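Local coordinates for NADH dehydrogenase (Methanothermobacter marburgensis, PDB 4R81) that catalyses electron transfer from NAD(P)H to quinones, using a flavin mononucleotide cofactor held in a flavodoxin-like fold, at the interface of chains A and B. Coordinates in Å, arbitrary orientation; residue numbers count along the deposited sequence, not the author numbering. Chains: chain A/B, NADH dehydrogenase.

Contacts 1 and 2 are two patches of one two-fold symmetric interface between identical chains, with their C-alpha centres about 26 Å apart. They have no residue in common, but neighbours in the loop after strand 84-90 serve both: A:Trp93 enters contact 1, and B:Trp92 skirts contact 2. Chain A supplies a loop tryptophan to contact 1 and the start of helix 53-61 to contact 2. FMN-binding residues lie in both patches, so, if this pairing is the biological dimer, as those residues suggest, it may also shape the flavin sites; the symmetry gives each patch a twin with the chains exchanged.

Contact 1: the interface of chains A and B. Residues chain A 93; chain B 104, 108, 114, 121, 164.
The indole of A:Trp93 enters a largely aromatic groove on chain B and meets B:Trp108 edge-to-face, their planes turned 75° apart. B:Trp108 turns the CD1 edge of its five-membered ring to one face of A:Trp93, with CD1 3.6 Å above that plane and toward its rim. Its CB comes in on the same side, just past the rim of the benzo ring, 3.3 Å from A:Trp93 CZ2. Farther along this ring the CG1 methyl of B:Val164 lies 3.6 Å from A:Trp93 CZ3, while the phenol ring atom CE1 of B:Tyr114 comes to 3.8 Å from CZ2 of A:Trp93. The guanidinium of B:Arg121, poorly ordered, turns an edge toward the same end. At the pyrrole end, a water makes a polar link: A:Trp93 NE1 donates to it at 2.9 Å and nearly straight (170° at H), and the water lies 2.7 Å from the backbone O of B:Trp108. This relay satisfies the indole N-H at the aromatic contact. With CG anti to its carbonyl carbon (chi1 -58°), A:Trp93, itself an FMN-site residue, projects from a loop, and the partner's groove may help to steady it. The receiving indole is flanked in turn: B:Val164, which also touches A:Trp93, lies over the rim of one face of B:Trp108, and B:Phe104, from helix 98-107, over the rim of the other. This probably limits its rotation, the B:Phe104 ring atom CD1 standing 3.4 Å above the plane of the B:Trp108 indole.

Contact 2: the interface of chains A and B. Residues chain A 52-53, 56; chain B 12-14, 17, 92.
ND1 of B:His12, whose imidazole meets A:Tyr56 across the interface, accepts a 3.0 Å hydrogen bond from the backbone N of B:Ser14. The donor lies in the imidazole plane and the bond is nearly straight, 166° at H, which restrains rotation of the ring. Held this way, B:His12 directs its CE1-NE2 side at the phenol of A:Tyr56 in an edge-to-face arrangement, the planes 78° apart. CE1 stands over the outer part of one phenol face, 3.5 Å from A:Tyr56 CZ, the carbon bearing the hydroxyl. A:Tyr56 reaches across from helix 53-61 with CG anti to the backbone N (chi1 167°), which sets one face of its ring against B:His12 and brings the CD2-CE2 edge near B:Ser14. The pyrrolidine of B:Pro13 packs beneath the start of this helix: its CB lies 3.9 Å from A:Gln53 CA, and its CG is 4.0 Å from A:Tyr56 CB. The side chain of A:Gln53 bends at chi2 and brings its amide alongside B:Ser14, but the spacing modelled between OE1 and the serine hydroxyl is too short to be trusted. Both A:Tyr56 and B:His12 are FMN-binding residues, and their meeting suggests a flavin site built from both subunits. With an alanine in place of A:Tyr56, the CE1-NE2 edge of B:His12 would probably lose the aromatic face it packs against, leaving a gap between helix 53-61 and the partner's flavin-binding loop. B:Trp92 lies beyond the CD1 edge of the phenol, away from B:Ser14, its CZ2 4.2 Å from A:Tyr56 CD1. At the margin of the patch, B:Ser17 places its hydroxyl OG over the ring centre of B:His12, 3.2 Å above the plane.

Contact 1: the interface of chains A and B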
ATOM      1  N   TRP A  93       1.176   6.370   5.421  1.00 16.78           N
ATOM      2  CA  TRP A  93      -0.206   6.448   4.942  1.00 16.97           C
ATOM      3  C   TRP A  93      -0.949   5.129   5.165  1.00 16.91           C
ATOM      4  O   TRP A  93      -1.678   4.625   4.306  1.00 17.98           O
ATOM      5  CB  TRP A  93      -0.273   7.004   3.495  1.00 15.98           C
ATOM      6  CG  TRP A  93       0.369   8.367   3.505  1.00 16.99           C
ATOM      7  CD1 TRP A  93       1.613   8.696   3.054  1.00 18.44           C
ATOM      8  CD2 TRP A  93      -0.164   9.553   4.112  1.00 18.28           C
ATOM      9  NE1 TRP A  93       1.874  10.029   3.311  1.00 17.46           N
ATOM     10  CE2 TRP A  93       0.799  10.574   3.958  1.00 18.49           C
ATOM     11  CE3 TRP A  93      -1.374   9.855   4.744  1.00 19.78           C
ATOM     12  CZ2 TRP A  93       0.590  11.880   4.425  1.00 17.64           C
ATOM     13  CZ3 TRP A  93      -1.582  11.150   5.204  1.00 19.46           C
ATOM     14  CH2 TRP A  93      -0.609  12.150   5.033  1.00 19.39           C
TER
ATOM     15  N   PHE B 104       1.118   8.745  -2.928  1.00 15.84           N
ATOM     16  CA  PHE B 104       0.800   9.255  -1.594  1.00 15.19           C
ATOM     17  C   PHE B 104       2.064   9.518  -0.774  1.00 15.69           C
ATOM     18  O   PHE B 104       2.214  10.590  -0.178  1.00 16.81           O
ATOM     19  CB  PHE B 104      -0.135   8.307  -0.832  1.00 14.40           C
ATOM     20  CG  PHE B 104      -1.544   8.290  -1.376  1.00 14.01           C
ATOM     21  CD1 PHE B 104      -2.378   9.389  -1.221  1.00 15.37           C
ATOM     22  CD2 PHE B 104      -2.026   7.182  -2.063  1.00 15.31           C
ATOM     23  CE1 PHE B 104      -3.679   9.380  -1.739  1.00 15.64           C
ATOM     24  CE2 PHE B 104      -3.322   7.165  -2.584  1.00 14.94           C
ATOM     25  CZ  PHE B 104      -4.152   8.267  -2.415  1.00 14.03           C
ATOM     26  N   TRP B 108       1.991  13.604  -0.578  1.00 17.41           N
ATOM     27  CA  TRP B 108       1.377  14.072   0.658  1.00 17.91           C
ATOM     28  C   TRP B 108       2.448  14.582   1.617  1.00 19.30           C
ATOM     29  O   TRP B 108       2.754  13.947   2.628  1.00 19.66           O
ATOM     30  CB  TRP B 108       0.550  12.960   1.304  1.00 19.14           C
ATOM     31  CG  TRP B 108      -0.916  12.819   0.867  1.00 18.38           C
ATOM     32  CD1 TRP B 108      -1.841  11.995   1.445  1.00 17.09           C
ATOM     33  CD2 TRP B 108      -1.607  13.491  -0.215  1.00 17.71           C
ATOM     34  NE1 TRP B 108      -3.055  12.109   0.807  1.00 16.22           N
ATOM     35  CE2 TRP B 108      -2.943  13.018  -0.213  1.00 17.95           C
ATOM     36  CE3 TRP B 108      -1.233  14.450  -1.170  1.00 18.16           C
ATOM     37  CZ2 TRP B 108      -3.904  13.470  -1.123  1.00 18.02           C
ATOM     38  CZ3 TRP B 108      -2.185  14.896  -2.074  1.00 17.88           C
ATOM     39  CH2 TRP B 108      -3.508  14.401  -2.052  1.00 17.20           C
ATOM     40  N   TYR B 114      -0.292  17.807   5.476  1.00 26.20           N
ATOM     41  CA  TYR B 114      -0.414  17.814   6.925  1.00 28.02           C
ATOM     42  C   TYR B 114       0.714  18.639   7.534  1.00 31.08           C
ATOM     43  O   TYR B 114       1.833  18.652   7.021  1.00 30.52           O
ATOM     44  CB  TYR B 114      -0.362  16.382   7.467  1.00 27.34           C
ATOM     45  CG  TYR B 114       0.999  15.716   7.381  1.00 25.67           C
ATOM     46  CD1 TYR B 114       1.483  15.217   6.168  1.00 24.84           C
ATOM     47  CD2 TYR B 114       1.790  15.568   8.516  1.00 26.69           C
ATOM     48  CE1 TYR B 114       2.723  14.606   6.095  1.00 24.39           C
ATOM     49  CE2 TYR B 114       3.024  14.957   8.453  1.00 26.20           C
ATOM     50  CZ  TYR B 114       3.486  14.477   7.244  1.00 26.01           C
ATOM     51  OH  TYR B 114       4.719  13.869   7.192  1.00 28.01           O
ATOM     52  N   ARG B 121      -2.753  19.804  13.932  1.00 45.48           N
ATOM     53  CA  ARG B 121      -2.614  19.352  12.553  1.00 46.01           C
ATOM     54  C   ARG B 121      -3.497  20.168  11.588  1.00 45.73           C
ATOM     55  O   ARG B 121      -4.702  20.305  11.808  1.00 47.28           O
ATOM     56  CB  ARG B 121      -2.925  17.854  12.459  1.00 46.43           C
ATOM     57  CG  ARG B 121      -2.452  17.185  11.173  1.00 46.98           C
ATOM     58  CD  ARG B 121      -2.925  15.738  11.104  1.00 47.10           C
ATOM     59  NE  ARG B 121      -2.995  15.238   9.731  1.00 46.86           N
ATOM     60  CZ  ARG B 121      -2.430  14.108   9.313  1.00 46.13           C
ATOM     61  NH1 ARG B 121      -1.745  13.349  10.160  1.00 46.01           N
ATOM     62  NH2 ARG B 121      -2.552  13.732   8.047  1.00 45.15           N
ATOM     63  N   VAL B 164      -6.492  14.299   5.225  1.00 19.52           N
ATOM     64  CA  VAL B 164      -5.647  15.399   4.755  1.00 20.24           C
ATOM     65  C   VAL B 164      -6.470  16.618   4.318  1.00 19.49           C
ATOM     66  O   VAL B 164      -5.945  17.555   3.719  1.00 19.64           O
ATOM     67  CB  VAL B 164      -4.657  14.961   3.637  1.00 19.28           C
ATOM     68  CG1 VAL B 164      -3.749  13.845   4.144  1.00 21.11           C
ATOM     69  CG2 VAL B 164      -5.405  14.541   2.353  1.00 17.78           C
TER
HETATM   70  O   HOH W   1       4.169  11.677   2.789  1.00 18.61           O

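Contact 2: the interface of chains A and B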
ATOM      1  N   SER A  52       5.219  -4.529 -14.094  1.00 18.90           N
ATOM      2  CA  SER A  52       5.239  -4.064 -15.482  1.00 19.28           C
ATOM      3  C   SER A  52       4.066  -4.601 -16.302  1.00 20.56           C
ATOM      4  O   SER A  52       3.354  -5.511 -15.877  1.00 22.31           O
ATOM      5  CB  SER A  52       6.540  -4.484 -16.154  1.00 21.65           C
ATOM      6  OG  SER A  52       6.567  -5.889 -16.315  1.00 23.19           O
ATOM      7  N   GLN A  53       3.877  -4.038 -17.491  1.00 20.16           N
ATOM      8  CA  GLN A  53       2.839  -4.515 -18.394  1.00 21.77           C
ATOM      9  C   GLN A  53       3.022  -6.001 -18.707  1.00 21.95           C
ATOM     10  O   GLN A  53       2.052  -6.770 -18.704  1.00 20.84           O
ATOM     11  CB  GLN A  53       2.823  -3.684 -19.683  1.00 22.94           C
ATOM     12  CG  GLN A  53       2.017  -4.291 -20.831  1.00 25.96           C
ATOM     13  CD  GLN A  53       0.534  -4.404 -20.530  1.00 28.34           C
ATOM     14  OE1 GLN A  53       0.063  -3.971 -19.477  1.00 27.87           O
ATOM     15  NE2 GLN A  53      -0.213  -4.989 -21.462  1.00 30.22           N
ATOM     16  N   TYR A  56       2.125  -8.059 -15.693  1.00 20.88           N
ATOM     17  CA  TYR A  56       0.677  -7.979 -15.539  1.00 21.79           C
ATOM     18  C   TYR A  56      -0.026  -8.983 -16.446  1.00 23.54           C
ATOM     19  O   TYR A  56      -0.898  -9.737 -15.998  1.00 23.77           O
ATOM     20  CB  TYR A  56       0.180  -6.562 -15.836  1.00 21.53           C
ATOM     21  CG  TYR A  56      -1.315  -6.487 -15.999  1.00 21.15           C
ATOM     22  CD1 TYR A  56      -2.153  -6.455 -14.892  1.00 20.87           C
ATOM     23  CD2 TYR A  56      -1.895  -6.476 -17.263  1.00 21.99           C
ATOM     24  CE1 TYR A  56      -3.526  -6.400 -15.040  1.00 21.45           C
ATOM     25  CE2 TYR A  56      -3.267  -6.426 -17.421  1.00 23.01           C
ATOM     26  CZ  TYR A  56      -4.076  -6.386 -16.307  1.00 23.20           C
ATOM     27  OH  TYR A  56      -5.441  -6.336 -16.458  1.00 23.87           O
TER
ATOM     28  N   HIS B  12      -2.269   2.112 -13.729  1.00 14.45           N
ATOM     29  CA  HIS B  12      -2.315   0.804 -14.375  1.00 15.48           C
ATOM     30  C   HIS B  12      -1.272   0.742 -15.474  1.00 16.22           C
ATOM     31  O   HIS B  12      -1.124   1.699 -16.235  1.00 17.34           O
ATOM     32  CB  HIS B  12      -3.706   0.533 -14.960  1.00 15.86           C
ATOM     33  CG  HIS B  12      -3.983  -0.918 -15.205  1.00 16.11           C
ATOM     34  ND1 HIS B  12      -3.345  -1.645 -16.188  1.00 17.64           N
ATOM     35  CD2 HIS B  12      -4.825  -1.781 -14.588  1.00 16.17           C
ATOM     36  CE1 HIS B  12      -3.777  -2.893 -16.161  1.00 18.93           C
ATOM     37  NE2 HIS B  12      -4.676  -3.002 -15.199  1.00 17.18           N
ATOM     38  N   PRO B  13      -0.540  -0.381 -15.566  1.00 16.87           N
ATOM     39  CA  PRO B  13       0.515  -0.473 -16.586  1.00 19.07           C
ATOM     40  C   PRO B  13       0.015  -0.627 -18.022  1.00 20.11           C
ATOM     41  O   PRO B  13       0.768  -0.315 -18.951  1.00 19.74           O
ATOM     42  CB  PRO B  13       1.290  -1.732 -16.173  1.00 20.25           C
ATOM     43  CG  PRO B  13       0.289  -2.544 -15.373  1.00 19.23           C
ATOM     44  CD  PRO B  13      -0.480  -1.502 -14.612  1.00 17.54           C
ATOM     45  N   SER B  14      -1.216  -1.093 -18.212  1.00 20.70           N
ATOM     46  CA  SER B  14      -1.707  -1.420 -19.560  1.00 21.57           C
ATOM     47  C   SER B  14      -2.332  -0.236 -20.279  1.00 24.03           C
ATOM     48  O   SER B  14      -2.955   0.615 -19.646  1.00 25.22           O
ATOM     49  CB  SER B  14      -2.769  -2.524 -19.505  1.00 24.28           C
ATOM     50  OG  SER B  14      -2.266  -3.727 -18.974  1.00 26.30           O
ATOM     51  N   SER B  17      -7.309  -1.991 -20.413  1.00 22.37           N
ATOM     52  CA  SER B  17      -7.706  -2.890 -19.338  1.00 20.67           C
ATOM     53  C   SER B  17      -9.021  -2.357 -18.820  1.00 19.51           C
ATOM     54  O   SER B  17      -9.487  -1.306 -19.281  1.00 18.48           O
ATOM     55  CB  SER B  17      -6.669  -2.902 -18.217  1.00 21.52           C
ATOM     56  OG  SER B  17      -6.774  -1.745 -17.410  1.00 23.14           O
ATOM     57  N   TRP B  92      -4.919  -4.385  -5.748  1.00 15.37           N
ATOM     58  CA  TRP B  92      -3.830  -5.364  -5.753  1.00 15.04           C
ATOM     59  C   TRP B  92      -3.397  -5.611  -4.314  1.00 15.58           C
ATOM     60  O   TRP B  92      -2.933  -4.701  -3.639  1.00 16.56           O
ATOM     61  CB  TRP B  92      -2.615  -4.873  -6.559  1.00 14.56           C
ATOM     62  CG  TRP B  92      -2.777  -4.835  -8.059  1.00 15.58           C
ATOM     63  CD1 TRP B  92      -3.838  -5.297  -8.791  1.00 14.89           C
ATOM     64  CD2 TRP B  92      -1.839  -4.306  -9.004  1.00 15.96           C
ATOM     65  NE1 TRP B  92      -3.618  -5.077 -10.132  1.00 15.14           N
ATOM     66  CE2 TRP B  92      -2.394  -4.477 -10.290  1.00 15.04           C
ATOM     67  CE3 TRP B  92      -0.585  -3.699  -8.889  1.00 14.71           C
ATOM     68  CZ2 TRP B  92      -1.736  -4.052 -11.456  1.00 15.88           C
ATOM     69  CZ3 TRP B  92       0.067  -3.288 -10.039  1.00 16.79           C
ATOM     70  CH2 TRP B  92      -0.507  -3.468 -11.307  1.00 15.12           C
TER